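PDB 3M4A: putative Type I topoisomerase from Deinococcus radiodurans, which probably relaxes supercoiled DNA as a type IB topoisomerase, cutting one strand without ATP, letting the duplex unwind and resealing the cut. Local coordinates for residues A[101-106]-A[319-324]; A[127-132]-A[183-188]; A[134-139]-A[153-158]; A[160-165]-A[187-192]. All blocks are in the same frame, centred on the assembly; numbering follows the deposited sequence. Where two conformers were deposited one is given.

Interaction 1. Residues A[101-106]-A[319-324]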
# COMPACT_ATOMS: atom_id res chain seq x y z
N ALA A 101 -6.95 6.61 -4.24
CA ALA A 101 -6.20 7.27 -3.16
C ALA A 101 -4.68 7.19 -3.36
O ALA A 101 -3.93 7.90 -2.71
CB ALA A 101 -6.55 6.67 -1.80
N LEU A 102 -4.22 6.33 -4.26
CA LEU A 102 -2.78 6.12 -4.40
C LEU A 102 -2.06 7.33 -5.02
O LEU A 102 -0.94 7.62 -4.63
CB LEU A 102 -2.48 4.85 -5.21
CG LEU A 102 -2.69 3.50 -4.49
CD1 LEU A 102 -2.55 2.34 -5.49
CD2 LEU A 102 -1.72 3.35 -3.33
N PRO A 103 -2.66 8.01 -6.02
CA PRO A 103 -1.97 9.22 -6.52
C PRO A 103 -1.72 10.28 -5.45
O PRO A 103 -0.64 10.88 -5.41
CB PRO A 103 -2.92 9.74 -7.60
CG PRO A 103 -3.70 8.54 -8.02
CD PRO A 103 -3.90 7.75 -6.77
N THR A 104 -2.70 10.50 -4.58
CA THR A 104 -2.53 11.41 -3.45
C THR A 104 -1.46 10.93 -2.48
O THR A 104 -0.67 11.73 -1.96
CB THR A 104 -3.86 11.64 -2.74
OG1 THR A 104 -4.74 12.33 -3.63
CG2 THR A 104 -3.66 12.49 -1.48
N LEU A 105 -1.44 9.62 -2.22
CA LEU A 105 -0.38 9.02 -1.41
C LEU A 105 0.99 9.35 -1.97
O LEU A 105 1.89 9.70 -1.22
CB LEU A 105 -0.52 7.50 -1.34
CG LEU A 105 0.59 6.70 -0.67
CD1 LEU A 105 0.71 7.11 0.78
CD2 LEU A 105 0.34 5.19 -0.84
N LYS A 106 1.15 9.19 -3.28
CA LYS A 106 2.44 9.46 -3.95
C LYS A 106 2.88 10.91 -3.81
O LYS A 106 4.06 11.19 -3.58
CB LYS A 106 2.37 9.08 -5.43
CG LYS A 106 2.29 7.57 -5.66
CD LYS A 106 3.58 6.89 -5.39
CE LYS A 106 4.64 7.29 -6.40
NZ LYS A 106 5.96 6.84 -5.96
N GLU A 319 -2.42 9.09 -13.67
CA GLU A 319 -1.18 9.67 -13.14
C GLU A 319 -1.02 9.30 -11.67
O GLU A 319 -1.98 9.36 -10.90
CB GLU A 319 -1.16 11.20 -13.29
CG GLU A 319 0.17 11.85 -12.86
CD GLU A 319 0.09 13.37 -12.65
OE1 GLU A 319 -0.93 14.00 -13.02
OE2 GLU A 319 1.08 13.93 -12.09
N GLY A 320 0.19 8.92 -11.27
CA GLY A 320 0.44 8.50 -9.89
C GLY A 320 0.26 7.00 -9.67
O GLY A 320 0.46 6.51 -8.54
N LEU A 321 -0.13 6.29 -10.73
CA LEU A 321 -0.18 4.83 -10.77
C LEU A 321 0.85 4.33 -11.76
O LEU A 321 1.16 4.99 -12.76
CB LEU A 321 -1.57 4.33 -11.21
CG LEU A 321 -2.75 4.73 -10.33
CD1 LEU A 321 -4.09 4.21 -10.91
CD2 LEU A 321 -2.57 4.21 -8.93
N THR A 322 1.41 3.16 -11.51
CA THR A 322 2.28 2.56 -12.51
C THR A 322 1.42 2.12 -13.70
O THR A 322 0.18 2.08 -13.60
CB THR A 322 3.04 1.34 -11.96
OG1 THR A 322 2.11 0.29 -11.70
CG2 THR A 322 3.79 1.70 -10.67
N ARG A 323 2.06 1.79 -14.82
CA ARG A 323 1.34 1.34 -16.01
C ARG A 323 0.42 0.16 -15.67
O ARG A 323 -0.78 0.18 -15.99
CB ARG A 323 2.32 0.95 -17.11
CG ARG A 323 1.70 0.58 -18.44
CD ARG A 323 2.79 0.31 -19.48
NE ARG A 323 2.32 -0.48 -20.62
CZ ARG A 323 3.06 -0.77 -21.69
NH1 ARG A 323 4.31 -0.33 -21.79
NH2 ARG A 323 2.55 -1.50 -22.67
N SER A 324 0.96 -0.84 -14.97
CA SER A 324 0.15 -2.01 -14.62
C SER A 324 -0.94 -1.67 -13.60
O SER A 324 -2.03 -2.23 -13.66
CB SER A 324 1.03 -3.15 -14.11
OG SER A 324 1.79 -2.71 -13.00

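Interaction 2. Residues A[127-132]-A[183-188]. With ACY (acetic acid), chain D; nucleotides of chain B.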
# COMPACT_ATOMS: atom_id res chain seq x y z
N MET A 127 9.28 3.58 4.31
CA MET A 127 8.59 2.37 4.76
C MET A 127 7.26 2.16 4.05
O MET A 127 6.92 1.04 3.71
CB MET A 127 8.39 2.41 6.29
CG MET A 127 9.70 2.31 7.06
SD MET A 127 9.50 2.75 8.80
CE MET A 127 9.07 1.14 9.46
N THR A 128 6.53 3.26 3.81
CA THR A 128 5.25 3.22 3.10
C THR A 128 5.48 2.81 1.66
O THR A 128 4.71 2.02 1.11
CB THR A 128 4.52 4.56 3.17
OG1 THR A 128 4.27 4.89 4.55
CG2 THR A 128 3.17 4.46 2.46
N ARG A 129 6.54 3.31 1.04
CA ARG A 129 6.88 2.85 -0.31
C ARG A 129 7.15 1.35 -0.31
O ARG A 129 6.71 0.63 -1.20
CB ARG A 129 8.05 3.62 -0.93
CG ARG A 129 8.37 3.18 -2.35
CD ARG A 129 9.33 4.13 -3.01
NE ARG A 129 8.67 5.40 -3.28
CZ ARG A 129 9.27 6.46 -3.83
NH1 ARG A 129 10.52 6.40 -4.24
NH2 ARG A 129 8.56 7.56 -4.02
N LEU A 130 7.87 0.86 0.68
CA LEU A 130 8.11 -0.60 0.77
C LEU A 130 6.83 -1.44 0.95
O LEU A 130 6.71 -2.50 0.36
CB LEU A 130 9.11 -0.90 1.88
CG LEU A 130 10.54 -0.46 1.55
CD1 LEU A 130 11.42 -0.44 2.80
CD2 LEU A 130 11.12 -1.39 0.47
N LEU A 131 5.88 -0.95 1.74
CA LEU A 131 4.56 -1.60 1.86
C LEU A 131 3.87 -1.67 0.51
O LEU A 131 3.29 -2.70 0.14
CB LEU A 131 3.66 -0.85 2.84
CG LEU A 131 4.01 -0.79 4.32
CD1 LEU A 131 3.10 0.20 5.08
CD2 LEU A 131 3.99 -2.18 4.95
N HIS A 132 3.94 -0.57 -0.24
CA HIS A 132 3.27 -0.45 -1.51
C HIS A 132 3.90 -1.36 -2.57
O HIS A 132 3.18 -2.13 -3.22
CB HIS A 132 3.34 1.00 -1.96
CG HIS A 132 2.66 1.29 -3.27
ND1 HIS A 132 3.01 2.38 -4.03
CD2 HIS A 132 1.68 0.65 -3.95
CE1 HIS A 132 2.26 2.41 -5.12
NE2 HIS A 132 1.44 1.37 -5.09
N THR A 183 13.40 -4.80 -4.40
CA THR A 183 12.94 -3.55 -5.02
C THR A 183 14.00 -3.05 -6.00
O THR A 183 15.16 -3.43 -5.89
CB THR A 183 12.66 -2.43 -3.96
OG1 THR A 183 13.85 -2.07 -3.26
CG2 THR A 183 11.57 -2.89 -2.97
N SER A 184 13.58 -2.21 -6.94
CA SER A 184 14.46 -1.66 -7.97
C SER A 184 14.53 -0.14 -7.97
O SER A 184 15.29 0.44 -8.77
CB SER A 184 14.03 -2.18 -9.35
OG SER A 184 12.66 -1.85 -9.65
N ASP A 185 13.76 0.50 -7.09
CA ASP A 185 13.66 1.96 -7.04
C ASP A 185 14.98 2.59 -6.58
O ASP A 185 15.56 2.17 -5.58
CB ASP A 185 12.54 2.37 -6.09
CG ASP A 185 12.39 3.88 -5.97
OD1 ASP A 185 12.09 4.53 -7.00
OD2 ASP A 185 12.58 4.40 -4.86
N ARG A 186 15.43 3.61 -7.32
CA ARG A 186 16.68 4.31 -7.02
C ARG A 186 16.67 4.94 -5.64
O ARG A 186 17.68 4.91 -4.92
CB ARG A 186 16.90 5.44 -8.05
CG ARG A 186 17.23 5.00 -9.43
CD ARG A 186 17.35 6.24 -10.34
NE ARG A 186 16.07 6.89 -10.67
CZ ARG A 186 15.95 8.05 -11.33
NH1 ARG A 186 17.02 8.72 -11.70
NH2 ARG A 186 14.76 8.54 -11.61
N THR A 187 15.54 5.56 -5.29
CA THR A 187 15.40 6.30 -4.03
C THR A 187 15.47 5.34 -2.85
O THR A 187 16.20 5.60 -1.89
CB THR A 187 14.13 7.17 -4.05
OG1 THR A 187 14.32 8.17 -5.05
CG2 THR A 187 13.87 7.83 -2.70
N LEU A 188 14.79 4.21 -2.94
CA LEU A 188 14.90 3.19 -1.90
C LEU A 188 16.33 2.72 -1.74
O LEU A 188 16.80 2.62 -0.62
CB LEU A 188 14.01 1.97 -2.17
CG LEU A 188 12.50 2.17 -1.96
CD1 LEU A 188 11.68 0.98 -2.43
CD2 LEU A 188 12.18 2.49 -0.50
C ACY D . 5.06 4.97 -2.61
O ACY D . 5.98 5.82 -2.55
OXT ACY D . 5.05 4.04 -3.44
CH3 ACY D . 3.91 5.10 -1.64
P DC B 10 10.73 10.15 -5.59
OP1 DC B 10 9.31 10.14 -5.27
OP2 DC B 10 11.47 8.87 -5.48
O5' DC B 10 10.87 10.63 -7.10
C5' DC B 10 10.20 11.83 -7.51
C4' DC B 10 10.65 12.22 -8.89
O4' DC B 10 12.06 12.62 -8.86
C3' DC B 10 10.56 11.11 -9.94
O3' DC B 10 10.15 11.64 -11.18
C2' DC B 10 11.98 10.61 -10.06
C1' DC B 10 12.70 11.94 -9.94
N1 DC B 10 14.14 11.86 -9.64
C2 DC B 10 14.94 12.93 -10.05
O2 DC B 10 14.43 13.89 -10.66
N3 DC B 10 16.27 12.89 -9.80
C4 DC B 10 16.80 11.84 -9.17
N4 DC B 10 18.12 11.87 -8.94
C5 DC B 10 16.00 10.75 -8.73
C6 DC B 10 14.69 10.80 -8.99
P DG B 11 8.83 11.16 -11.90
OP1 DG B 11 7.71 11.61 -11.03
OP2 DG B 11 9.04 9.77 -12.34
O5' DG B 11 8.84 12.11 -13.18
C5' DG B 11 8.75 13.52 -13.07
C4' DG B 11 9.56 14.19 -14.16
O4' DG B 11 10.98 14.12 -13.86
C3' DG B 11 9.40 13.56 -15.54
O3' DG B 11 9.31 14.60 -16.50
C2' DG B 11 10.64 12.68 -15.68
C1' DG B 11 11.69 13.48 -14.93
N9 DG B 11 12.79 12.73 -14.33
C8 DG B 11 12.71 11.54 -13.66
N7 DG B 11 13.84 11.12 -13.21
C5 DG B 11 14.74 12.10 -13.58
C6 DG B 11 16.13 12.17 -13.36
O6 DG B 11 16.86 11.36 -12.78
N1 DG B 11 16.69 13.32 -13.89
C2 DG B 11 15.96 14.28 -14.58
N2 DG B 11 16.69 15.32 -15.02
N3 DG B 11 14.65 14.22 -14.81
C4 DG B 11 14.10 13.10 -14.27
P DG B 9 16.71 11.42 -2.24
OP1 DG B 9 16.54 10.93 -0.84
OP2 DG B 9 17.69 10.77 -3.14
O5' DG B 9 15.31 11.41 -3.01
C5' DG B 9 14.16 11.99 -2.43
C4' DG B 9 13.15 12.38 -3.50
O4' DG B 9 13.63 13.42 -4.38
C3' DG B 9 12.81 11.25 -4.46
O3' DG B 9 11.42 11.30 -4.73
C2' DG B 9 13.74 11.46 -5.66
C1' DG B 9 13.78 12.97 -5.75
N9 DG B 9 15.03 13.60 -6.16
C8 DG B 9 16.28 13.28 -5.74
N7 DG B 9 17.22 14.06 -6.18
C5 DG B 9 16.54 14.99 -6.93
C6 DG B 9 17.02 16.10 -7.66
O6 DG B 9 18.17 16.52 -7.78
N1 DG B 9 15.98 16.76 -8.28
C2 DG B 9 14.65 16.42 -8.22
N2 DG B 9 13.77 17.18 -8.88
N3 DG B 9 14.20 15.40 -7.52
C4 DG B 9 15.19 14.72 -6.94

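Interaction 3. Residues A[134-139]-A[153-158]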
# COMPACT_ATOMS: atom_id res chain seq x y z
N ALA A 134 6.43 -3.68 -2.28
CA ALA A 134 6.91 -5.01 -1.88
C ALA A 134 5.98 -5.80 -0.95
O ALA A 134 6.30 -6.93 -0.62
CB ALA A 134 8.31 -4.90 -1.28
N ARG A 135 4.86 -5.20 -0.55
CA ARG A 135 3.74 -5.96 0.04
C ARG A 135 4.13 -6.56 1.40
O ARG A 135 3.66 -7.65 1.79
CB ARG A 135 3.22 -7.00 -0.95
CG ARG A 135 2.69 -6.38 -2.24
CD ARG A 135 2.55 -7.38 -3.38
NE ARG A 135 3.82 -7.98 -3.79
CZ ARG A 135 4.61 -7.48 -4.73
NH1 ARG A 135 4.30 -6.37 -5.37
NH2 ARG A 135 5.74 -8.11 -5.03
N PHE A 136 4.96 -5.83 2.14
CA PHE A 136 5.28 -6.21 3.51
C PHE A 136 4.07 -6.12 4.45
O PHE A 136 3.16 -5.30 4.23
CB PHE A 136 6.31 -5.25 4.10
CG PHE A 136 7.75 -5.48 3.68
CD1 PHE A 136 8.60 -6.27 4.46
CD2 PHE A 136 8.27 -4.83 2.58
CE1 PHE A 136 9.93 -6.42 4.11
CE2 PHE A 136 9.59 -4.97 2.21
CZ PHE A 136 10.43 -5.77 2.96
N ARG A 137 4.10 -6.93 5.50
CA ARG A 137 3.32 -6.68 6.70
C ARG A 137 4.06 -5.66 7.56
O ARG A 137 5.29 -5.57 7.52
CB ARG A 137 3.17 -7.97 7.51
CG ARG A 137 2.46 -9.10 6.80
CD ARG A 137 2.49 -10.31 7.70
NE ARG A 137 1.84 -11.50 7.19
CZ ARG A 137 2.41 -12.41 6.41
NH1 ARG A 137 3.66 -12.29 6.00
NH2 ARG A 137 1.70 -13.47 6.04
N VAL A 138 3.34 -4.87 8.35
CA VAL A 138 3.98 -3.86 9.18
C VAL A 138 4.71 -4.49 10.40
O VAL A 138 5.81 -4.07 10.75
CB VAL A 138 2.95 -2.78 9.66
CG1 VAL A 138 3.57 -1.89 10.71
CG2 VAL A 138 2.44 -1.95 8.46
N GLY A 139 4.08 -5.49 11.01
CA GLY A 139 4.63 -6.15 12.19
C GLY A 139 4.41 -5.32 13.45
O GLY A 139 3.83 -4.24 13.40
N SER A 153 8.47 -3.19 10.27
CA SER A 153 8.86 -2.28 11.36
C SER A 153 9.81 -2.91 12.37
O SER A 153 10.39 -2.21 13.19
CB SER A 153 7.64 -1.68 12.05
OG SER A 153 6.94 -2.63 12.82
N THR A 154 9.96 -4.23 12.30
CA THR A 154 10.83 -4.98 13.20
C THR A 154 12.05 -5.58 12.48
O THR A 154 12.78 -6.38 13.06
CB THR A 154 10.00 -6.04 13.97
OG1 THR A 154 9.32 -6.90 13.05
CG2 THR A 154 8.96 -5.34 14.83
N LEU A 155 12.31 -5.16 11.24
CA LEU A 155 13.47 -5.66 10.53
C LEU A 155 14.75 -5.17 11.17
O LEU A 155 14.82 -4.07 11.72
CB LEU A 155 13.50 -5.24 9.05
CG LEU A 155 12.47 -5.82 8.10
CD1 LEU A 155 12.81 -5.40 6.67
CD2 LEU A 155 12.42 -7.34 8.22
N ARG A 156 15.74 -6.05 11.11
CA ARG A 156 17.08 -5.77 11.54
C ARG A 156 17.94 -5.48 10.32
O ARG A 156 17.61 -5.88 9.19
CB ARG A 156 17.62 -6.97 12.32
CG ARG A 156 16.90 -7.20 13.64
CD ARG A 156 17.26 -8.54 14.25
NE ARG A 156 16.74 -8.65 15.61
CZ ARG A 156 17.37 -8.23 16.71
NH1 ARG A 156 18.57 -7.67 16.66
NH2 ARG A 156 16.77 -8.37 17.89
N GLN A 157 19.04 -4.79 10.54
CA GLN A 157 19.99 -4.56 9.44
C GLN A 157 20.45 -5.84 8.77
O GLN A 157 20.70 -5.84 7.57
CB GLN A 157 21.20 -3.75 9.90
CG GLN A 157 20.87 -2.31 10.22
CD GLN A 157 22.09 -1.43 10.46
OE1 GLN A 157 23.21 -1.80 10.12
NE2 GLN A 157 21.86 -0.27 11.06
N ARG A 158 20.52 -6.95 9.53
CA ARG A 158 20.99 -8.23 9.00
C ARG A 158 20.06 -8.84 7.96
O ARG A 158 20.42 -9.81 7.28
CB ARG A 158 21.23 -9.24 10.13
CG ARG A 158 19.99 -9.91 10.68
CD ARG A 158 20.38 -11.00 11.65
NE ARG A 158 19.23 -11.53 12.39
CZ ARG A 158 18.45 -12.52 11.98
NH1 ARG A 158 18.68 -13.12 10.82
NH2 ARG A 158 17.43 -12.91 12.74

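Interaction 4. Residues A[160-165]-A[187-192]. With nucleotides of chain B.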
# COMPACT_ATOMS: atom_id res chain seq x y z
N VAL A 160 18.79 -7.28 5.24
CA VAL A 160 18.79 -6.57 3.96
C VAL A 160 20.18 -6.46 3.38
O VAL A 160 21.16 -6.42 4.13
CB VAL A 160 18.17 -5.17 4.12
CG1 VAL A 160 19.08 -4.25 4.92
CG2 VAL A 160 17.82 -4.54 2.76
N VAL A 161 20.26 -6.41 2.05
CA VAL A 161 21.51 -6.08 1.33
C VAL A 161 21.14 -5.20 0.11
O VAL A 161 20.08 -5.36 -0.47
CB VAL A 161 22.30 -7.35 0.90
CG1 VAL A 161 21.62 -8.09 -0.23
CG2 VAL A 161 23.76 -6.98 0.52
N VAL A 162 22.04 -4.28 -0.24
CA VAL A 162 21.87 -3.39 -1.38
C VAL A 162 22.98 -3.69 -2.40
O VAL A 162 24.16 -3.69 -2.07
CB VAL A 162 21.93 -1.91 -0.95
CG1 VAL A 162 21.67 -0.99 -2.12
CG2 VAL A 162 20.93 -1.64 0.20
N ASP A 163 22.59 -3.98 -3.64
CA ASP A 163 23.55 -4.19 -4.73
C ASP A 163 23.12 -3.27 -5.87
O ASP A 163 22.16 -3.56 -6.58
CB ASP A 163 23.56 -5.67 -5.11
CG ASP A 163 24.48 -5.98 -6.26
OD1 ASP A 163 25.57 -5.36 -6.37
OD2 ASP A 163 24.11 -6.87 -7.04
N GLY A 164 23.81 -2.15 -6.03
CA GLY A 164 23.37 -1.10 -6.93
C GLY A 164 21.97 -0.62 -6.58
O GLY A 164 21.74 -0.14 -5.47
N ASN A 165 21.05 -0.76 -7.53
CA ASN A 165 19.67 -0.34 -7.30
C ASN A 165 18.77 -1.45 -6.81
O ASN A 165 17.55 -1.22 -6.66
CB ASN A 165 19.06 0.27 -8.56
CG ASN A 165 19.59 1.66 -8.87
OD1 ASN A 165 19.87 2.46 -7.98
ND2 ASN A 165 19.70 1.96 -10.15
N THR A 187 15.54 5.56 -5.29
CA THR A 187 15.40 6.30 -4.03
C THR A 187 15.47 5.34 -2.85
O THR A 187 16.20 5.60 -1.89
CB THR A 187 14.13 7.17 -4.05
OG1 THR A 187 14.32 8.17 -5.05
CG2 THR A 187 13.87 7.83 -2.70
N LEU A 188 14.79 4.21 -2.94
CA LEU A 188 14.90 3.19 -1.90
C LEU A 188 16.33 2.72 -1.74
O LEU A 188 16.80 2.62 -0.62
CB LEU A 188 14.01 1.97 -2.17
CG LEU A 188 12.50 2.17 -1.96
CD1 LEU A 188 11.68 0.98 -2.43
CD2 LEU A 188 12.18 2.49 -0.50
N ALA A 189 17.01 2.43 -2.85
CA ALA A 189 18.39 1.93 -2.75
C ALA A 189 19.33 2.93 -2.09
O ALA A 189 20.08 2.58 -1.18
CB ALA A 189 18.91 1.48 -4.11
N ALA A 190 19.25 4.19 -2.51
CA ALA A 190 20.14 5.23 -1.96
C ALA A 190 19.91 5.45 -0.46
O ALA A 190 20.87 5.58 0.33
CB ALA A 190 19.92 6.53 -2.71
N ASN A 191 18.64 5.47 -0.06
CA ASN A 191 18.31 5.73 1.33
C ASN A 191 18.49 4.50 2.21
O ASN A 191 18.78 4.63 3.39
CB ASN A 191 16.93 6.31 1.46
CG ASN A 191 16.90 7.78 1.08
OD1 ASN A 191 17.32 8.64 1.87
ND2 ASN A 191 16.44 8.08 -0.12
N MET A 192 18.35 3.30 1.64
CA MET A 192 18.65 2.09 2.39
C MET A 192 20.13 2.08 2.77
O MET A 192 20.51 1.68 3.89
CB MET A 192 18.27 0.84 1.59
CG MET A 192 18.35 -0.45 2.37
SD MET A 192 17.28 -0.42 3.82
CE MET A 192 15.67 -0.66 3.07
P DG B 9 16.71 11.42 -2.24
OP1 DG B 9 16.54 10.93 -0.84
OP2 DG B 9 17.69 10.77 -3.14
O5' DG B 9 15.31 11.41 -3.01
C5' DG B 9 14.16 11.99 -2.43
C4' DG B 9 13.15 12.38 -3.50
O4' DG B 9 13.63 13.42 -4.38
C3' DG B 9 12.81 11.25 -4.46
O3' DG B 9 11.42 11.30 -4.73
C2' DG B 9 13.74 11.46 -5.66
C1' DG B 9 13.78 12.97 -5.75
N9 DG B 9 15.03 13.60 -6.16
C8 DG B 9 16.28 13.28 -5.74
N7 DG B 9 17.22 14.06 -6.18
C5 DG B 9 16.54 14.99 -6.93
C6 DG B 9 17.02 16.10 -7.66
O6 DG B 9 18.17 16.52 -7.78
N1 DG B 9 15.98 16.76 -8.28
C2 DG B 9 14.65 16.42 -8.22
N2 DG B 9 13.77 17.18 -8.88
N3 DG B 9 14.20 15.40 -7.52
C4 DG B 9 15.19 14.72 -6.94
P DC B 10 10.73 10.15 -5.59
OP1 DC B 10 9.31 10.14 -5.27
OP2 DC B 10 11.47 8.87 -5.48
O5' DC B 10 10.87 10.63 -7.10
C5' DC B 10 10.20 11.83 -7.51
C4' DC B 10 10.65 12.22 -8.89
O4' DC B 10 12.06 12.62 -8.86
C3' DC B 10 10.56 11.11 -9.94
O3' DC B 10 10.15 11.64 -11.18
C2' DC B 10 11.98 10.61 -10.06
C1' DC B 10 12.70 11.94 -9.94
N1 DC B 10 14.14 11.86 -9.64
C2 DC B 10 14.94 12.93 -10.05
O2 DC B 10 14.43 13.89 -10.66
N3 DC B 10 16.27 12.89 -9.80
C4 DC B 10 16.80 11.84 -9.17
N4 DC B 10 18.12 11.87 -8.94
C5 DC B 10 16.00 10.75 -8.73
C6 DC B 10 14.69 10.80 -8.99

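Interaction 1. Residues A[101-106]-A[319-324]
P103 and G320 bring the two backbones to 4.2 Å between their CA atoms, where the turn 319-322, just ahead of helix 323-337, runs past helix 91-113. That helix is kinked here, since P103 has no N-H to give and T104 N makes no bond to the preceding turn. G320 has a positive phi of 90°, and a CB on it would point at the helix and clash with CB of P103, so two separate constraints favour glycine. The proline ring meets the loop through its CB, 3.5 Å from E319 O, with CG equally near that oxygen. One turn on, K106 lays its CG 3.6 Å from G320 O; the chain then bends at chi2 and chi3, and its end leads away from the loop. L102, just before the proline, crosses the side chain of L321 at about a right angle. CD2 of L321 does the touching, 3.8 Å from L102 CB and also close to L102 CD1. L102 also packs on W241 of helix 235-254 and on E325. Just beyond, T322 occupies the N-cap position of helix 323-337 and caps a backbone nitrogen with its side chain. The contact, apolar apart from carbonyl contacts, thus packs the loop 319-321 onto helix 91-113 at its proline kink, directly before the N-cap of the C-terminal helix.

Interaction 2. Residues A[127-132]-A[183-188]
R129 and D185 form a salt bridge, NH1 to OD2 2.9 Å, with guanidinium and carboxylate planes 83° apart. OD2 lies near the guanidinium plane, whereas NH1 meets the carboxylate from above its plane. The same oxygen takes the backbone N-H of L188 from the opposite face, also at 2.9 Å, so the N-cap of helix 186-196 is at once the partner of the arginine. The rest of the guanidinium edge is occupied too. NH1 reaches OP2 of DC10 of chain B at 2.9 Å and nearly straight (170°), NH2 bonds to OP1 of that phosphate, and NE donates to O of an acetate, probably from the crystallisation liquor, at 2.8 Å. R129 CG, anti to its backbone N (chi1 -178°), is carried out beside this acetate. On the same DNA, T187 OG1 donates to that OP2, and R186 bonds the next base, its NH1 on O6 of DG11 of chain B at 2.9 Å and NH2 on N7. H132 ND1 holds the other acetate oxygen, OXT, at 2.7 Å, while its NE2 bonds to E325. Behind the polar groups, L188 packs against CD of R129 and L130 CD2, the latter 3.8 Å from L188 CD1; T183 CG2 closes on L130 CD2. A guanidinium fixed at several points on its edge, with two of its nitrogens on one phosphate, is consistent with the secondary DNA-binding site reported for this complex.

Interaction 3. Residues A[134-139]-A[153-158]
S153 meets the segment 134-139 chiefly at V138 O, and its side chain closes on that oxygen atom by atom. Its CB points toward the segment and sits 3.3 Å from V138 O. The next atom, OG, lies between the backbone N and the carbonyl carbon (chi1 70°), and from there donates to V138 O at 2.8 Å. The donor stands above the carbonyl plane, 38° out of it. G139 O is the next nearest oxygen to OG, at 3.5 Å, and V138 CG1 is 4.0 Å from OG. The backbone N of S153 also donates to V138 O, at 2.8 Å and an N-H...O angle of 163°, closer to the carbonyl plane. One oxygen is therefore gripped by two donors of a single residue, which ties the main chain and the side chain of S153 to the same point. A second touch is apolar: the side chains of F136 and L155 cross at about a right angle, L155 CD1 coming obliquely to CE1 of the ring at 4.0 Å. F136 is held beyond this pair by an edge-to-face contact with F169 and a cation-pi contact with K181, and V138 packs on L131. T154 OG1 turns to G151 N. Flanking backbone pairing of R137 with L152 continues the tie. The chain before and after helix 141-147 is thus closed on itself here, a loop-helix-loop within the type IB topoisomerase catalytic core that is shut by a doubly donated carbonyl.

Interaction 4. Residues A[160-165]-A[187-192]
V162 and M192 cross obliquely where the edge strand of a three-stranded antiparallel sheet (160-163, 166-172, 178-183) packs against helix 186-196, a helix laid on an antiparallel sheet within the catalytic core. The axes of strand 160-163 and helix 187-192 approach to 9.0 Å, at 115° between their N-to-C directions. In the conformer of M192 described, V162 CG2 meets M192 CG at 3.6 Å; the other branch of the valine, CG1, faces A189, with CB of that alanine 4.2 Å away. V160 approaches M192 differently: the two side chains reach toward each other tip to tip, CG2 of the valine 4.1 Å from M192 CG. M192 presents that CG because it lies anti to the backbone N (chi1 -171°). V160 and V162 point their CB atoms at the helix, whereas V161 and D163, the alternate residues of the strand, point theirs away. F169, on the central strand, also packs on M192 and V160. Past the strand the turn comes closest, N165 to A189 at 5.2 Å between CA atoms; A189 CB is 3.5 Å from G164 O and 3.8 Å from N165 CA. The DNA lies at another side of the helix, where N191 works: its ND2 reaches OP1 of DG9 of chain B at 2.9 Å, and also donates to T187 O, which the backbone N of N191 meets from the opposite face.

Interactions 2 and 4 share T187 and L188 and use helix 186-196: in interaction 2 it meets helix 120-134 and the DNA, in interaction 4 the edge strand. Interaction 2 is buried yet ionic at its centre, interaction 4 is partly buried and apolar between its segments. Interaction 3 is buried and lies about 12 Å from interaction 2, centre to centre; L131 packs on F136 and V138, and the polar tie of interaction 3 is to a carbonyl and not a charge. Interaction 1 is a surface contact, the one whose segment runs into the C-terminal helix; it touches interaction 2 through L102 on H132 and through K106, whose NZ comes close to the like-charged R129 NH2.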